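Local structure of ferredoxin, 2Fe-2S (Aquifex aeolicus, 1M2D) at residues A[65-70]-A[87-92]. The protein carries a single [2Fe-2S] cluster on a thioredoxin-like fold, transfers electrons in metabolic reactions and forms a homodimer in solution. The protein carries 1 engineered substitution. Numbering follows the deposited sequence.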
ATOM      1  N   VAL A  65      -1.380   1.827  -9.852  1.00  8.22           N
ATOM      2  CA  VAL A  65      -1.955   2.632  -8.789  1.00  8.14           C
ATOM      3  C   VAL A  65      -3.182   1.894  -8.279  1.00  8.04           C
ATOM      4  O   VAL A  65      -4.024   1.530  -9.099  1.00  9.78           O
ATOM      5  CB  VAL A  65      -2.321   4.049  -9.289  1.00  9.06           C
ATOM      6  CG1 VAL A  65      -3.003   4.811  -8.178  1.00  9.85           C
ATOM      7  CG2 VAL A  65      -1.076   4.720  -9.817  1.00  9.85           C
ATOM      8  N   VAL A  66      -3.301   1.689  -6.972  1.00  7.83           N
ATOM      9  CA  VAL A  66      -4.438   0.954  -6.410  1.00  7.92           C
ATOM     10  C   VAL A  66      -5.157   1.843  -5.417  1.00  7.95           C
ATOM     11  O   VAL A  66      -4.520   2.477  -4.577  1.00  9.03           O
ATOM     12  CB  VAL A  66      -3.952  -0.355  -5.757  1.00  9.44           C
ATOM     13  CG1 VAL A  66      -5.174  -1.143  -5.264  1.00 11.33           C
ATOM     14  CG2 VAL A  66      -3.086  -1.125  -6.732  1.00  9.73           C
ATOM     15  N   VAL A  67      -6.472   1.873  -5.498  1.00  8.30           N
ATOM     16  CA  VAL A  67      -7.298   2.668  -4.630  1.00  8.08           C
ATOM     17  C   VAL A  67      -8.139   1.759  -3.744  1.00  8.33           C
ATOM     18  O   VAL A  67      -8.945   0.964  -4.268  1.00  8.57           O
ATOM     19  CB  VAL A  67      -8.211   3.657  -5.396  1.00  9.03           C
ATOM     20  CG1 VAL A  67      -9.000   4.521  -4.449  1.00 10.41           C
ATOM     21  CG2 VAL A  67      -7.362   4.492  -6.351  1.00 10.18           C
ATOM     22  N   TYR A  68      -7.947   1.889  -2.442  1.00  8.69           N
ATOM     23  CA  TYR A  68      -8.723   1.179  -1.437  1.00  9.46           C
ATOM     24  C   TYR A  68      -9.569   2.130  -0.647  1.00 10.55           C
ATOM     25  O   TYR A  68      -9.248   3.325  -0.577  1.00 11.45           O
ATOM     26  CB  TYR A  68      -7.787   0.328  -0.541  1.00  9.76           C
ATOM     27  CG  TYR A  68      -7.297  -0.941  -1.217  1.00  9.64           C
ATOM     28  CD1 TYR A  68      -5.964  -1.152  -1.463  1.00  9.44           C
ATOM     29  CD2 TYR A  68      -8.183  -1.932  -1.604  1.00  9.86           C
ATOM     30  CE1 TYR A  68      -5.506  -2.310  -2.071  1.00  9.98           C
ATOM     31  CE2 TYR A  68      -7.748  -3.080  -2.216  1.00 10.36           C
ATOM     32  CZ  TYR A  68      -6.418  -3.253  -2.445  1.00  9.55           C
ATOM     33  OH  TYR A  68      -6.118  -4.377  -3.074  1.00 11.33           O
ATOM     34  N   PRO A  69     -10.626   1.654   0.009  1.00 12.29           N
ATOM     35  CA  PRO A  69     -11.090   0.281   0.014  1.00 11.71           C
ATOM     36  C   PRO A  69     -11.818  -0.178  -1.252  1.00 11.68           C
ATOM     37  O   PRO A  69     -12.172  -1.361  -1.328  1.00 13.57           O
ATOM     38  CB  PRO A  69     -12.030   0.247   1.213  1.00 14.89           C
ATOM     39  CG  PRO A  69     -12.592   1.609   1.249  1.00 15.78           C
ATOM     40  CD  PRO A  69     -11.441   2.514   0.897  1.00 15.47           C
ATOM     41  N   ASP A  70     -11.984   0.708  -2.243  1.00 11.65           N
ATOM     42  CA  ASP A  70     -12.678   0.331  -3.465  1.00 12.40           C
ATOM     43  C   ASP A  70     -12.134  -0.901  -4.141  1.00 12.32           C
ATOM     44  O   ASP A  70     -12.890  -1.684  -4.758  1.00 16.09           O
ATOM     45  CB  ASP A  70     -12.560   1.501  -4.508  1.00 14.39           C
ATOM     46  CG  ASP A  70     -12.990   2.857  -4.000  1.00 17.57           C
ATOM     47  OD1 ASP A  70     -12.973   3.191  -2.814  1.00 25.60           O
ATOM     48  OD2 ASP A  70     -13.344   3.707  -4.865  1.00 21.33           O
ATOM     49  N   GLU A  87     -10.263  14.000  -9.774  1.00 12.54           N
ATOM     50  CA  GLU A  87     -11.571  14.608  -9.959  1.00 14.56           C
ATOM     51  C   GLU A  87     -12.671  13.592 -10.009  1.00 13.49           C
ATOM     52  O   GLU A  87     -13.692  13.655  -9.262  1.00 15.92           O
ATOM     53  CB  GLU A  87     -11.539  15.431 -11.254  1.00 16.72           C
ATOM     54  CG  GLU A  87     -10.536  16.564 -11.273  1.00 36.18           C
ATOM     55  CD  GLU A  87     -10.671  17.592 -10.182  1.00 38.84           C
ATOM     56  OE1 GLU A  87     -11.786  18.162 -10.059  1.00 36.84           O
ATOM     57  OE2 GLU A  87      -9.782  17.875  -9.366  1.00 65.90           O
ATOM     58  N   LYS A  88     -12.531  12.632 -10.893  1.00 11.57           N
ATOM     59  CA  LYS A  88     -13.622  11.722 -11.191  1.00 11.99           C
ATOM     60  C   LYS A  88     -13.789  10.671 -10.113  1.00 11.55           C
ATOM     61  O   LYS A  88     -14.907  10.319  -9.717  1.00 13.01           O
ATOM     62  CB  LYS A  88     -13.438  11.064 -12.562  1.00 13.57           C
ATOM     63  CG  LYS A  88     -13.483  12.009 -13.767  1.00 16.18           C
ATOM     64  CD  LYS A  88     -14.850  12.728 -13.858  1.00 24.19           C
ATOM     65  CE  LYS A  88     -14.988  13.463 -15.170  1.00 26.63           C
ATOM     66  NZ  LYS A  88     -15.933  14.596 -15.042  1.00 46.38           N
ATOM     67  N   HIS A  89     -12.675  10.103  -9.630  1.00 10.71           N
ATOM     68  CA  HIS A  89     -12.696   8.994  -8.685  1.00 10.96           C
ATOM     69  C   HIS A  89     -12.522   9.476  -7.248  1.00 10.97           C
ATOM     70  O   HIS A  89     -13.428   9.208  -6.414  1.00 13.09           O
ATOM     71  CB  HIS A  89     -11.645   7.952  -9.120  1.00 10.51           C
ATOM     72  CG  HIS A  89     -11.707   6.703  -8.308  1.00 10.09           C
ATOM     73  ND1 HIS A  89     -10.791   5.695  -8.545  1.00  9.97           N
ATOM     74  CD2 HIS A  89     -12.523   6.263  -7.344  1.00 10.64           C
ATOM     75  CE1 HIS A  89     -11.093   4.709  -7.711  1.00 10.76           C
ATOM     76  NE2 HIS A  89     -12.131   5.050  -6.951  1.00 11.24           N
ATOM     77  N   LEU A  90     -11.427  10.122  -6.924  1.00 10.33           N
ATOM     78  CA  LEU A  90     -11.189  10.386  -5.483  1.00 11.63           C
ATOM     79  C   LEU A  90     -12.208  11.371  -4.963  1.00 13.93           C
ATOM     80  O   LEU A  90     -12.610  11.213  -3.809  1.00 19.83           O
ATOM     81  CB  LEU A  90      -9.753  10.862  -5.259  1.00 12.40           C
ATOM     82  CG  LEU A  90      -8.701   9.903  -5.775  1.00 11.36           C
ATOM     83  CD1 LEU A  90      -7.316  10.438  -5.391  1.00 14.09           C
ATOM     84  CD2 LEU A  90      -8.870   8.499  -5.291  1.00 12.82           C
ATOM     85  N   LYS A  91     -12.632  12.350  -5.773  1.00 13.06           N
ATOM     86  CA  LYS A  91     -13.645  13.285  -5.322  1.00 15.37           C
ATOM     87  C   LYS A  91     -15.035  12.827  -5.785  1.00 16.86           C
ATOM     88  O   LYS A  91     -15.944  12.887  -4.999  1.00 20.74           O
ATOM     89  CB  LYS A  91     -13.388  14.675  -5.881  1.00 17.90           C
ATOM     90  CG  LYS A  91     -12.173  15.313  -5.216  1.00 22.69           C
ATOM     91  CD  LYS A  91     -11.976  16.617  -5.933  1.00 24.88           C
ATOM     92  CE  LYS A  91     -11.042  17.440  -5.096  1.00 29.75           C
ATOM     93  NZ  LYS A  91     -11.112  18.812  -5.717  1.00 32.38           N
ATOM     94  N   GLY A  92     -15.190  12.400  -7.032  1.00 16.63           N
ATOM     95  CA  GLY A  92     -16.470  12.088  -7.639  1.00 16.83           C
ATOM     96  C   GLY A  92     -17.005  10.701  -7.375  1.00 17.88           C
ATOM     97  O   GLY A  92     -18.185  10.449  -7.654  1.00 19.91           O
TER
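A buried histidine ring, His89, is tied through both of its nitrogens: NE2 gives its hydrogen to OD2 of Asp70, 2.8 Å away and nearly straight at 173°, while ND1 is hydrogen-bonded to the hydroxyl of Tyr74. The carboxylate oxygen lies almost exactly in the plane of the imidazole, yet the ring meets OD2 from above the carboxylate, whose plane is turned 50° from that of the ring. With CG anti to the backbone N (chi1 -173°), the imidazole leaves the helix and stretches across to the turn, where Asp70 follows strand 65-68 and a cis-Pro69. An aspartate suits this exposed turn, since its charge can probably stay solvated while OD2 takes the ring N-H. This is the side of a thioredoxin-like sheet on which helix 82-91 packs, and the contact fastens the last part of that helix to the end of the middle strand 65-68, away from the [2Fe-2S] cluster. Beside the hydrogen bond Val67 points toward the helix, and its branched side chain reaches the CE1 end of the ring, approaching it obliquely: CB stands 3.8 Å from His89 CE1. Beta-branching favours an extended backbone and puts two methyls right beside the strand, where CG1 and CG2 lie 3.9 and 4.0 Å from His89 CE1. Val67 CG1 also reaches Leu90 CD2 at 4.1 Å; the longer leucine can bridge from the helix flank to Val67 while touching Val6 and Leu44 as well. A phenylalanine in place of His89 would probably leave the carboxylate of Asp70 and the hydroxyl of Tyr74 without their shared partner. Tyr68, following Val67, faces the other way and stacks on Tyr68 of the second subunit.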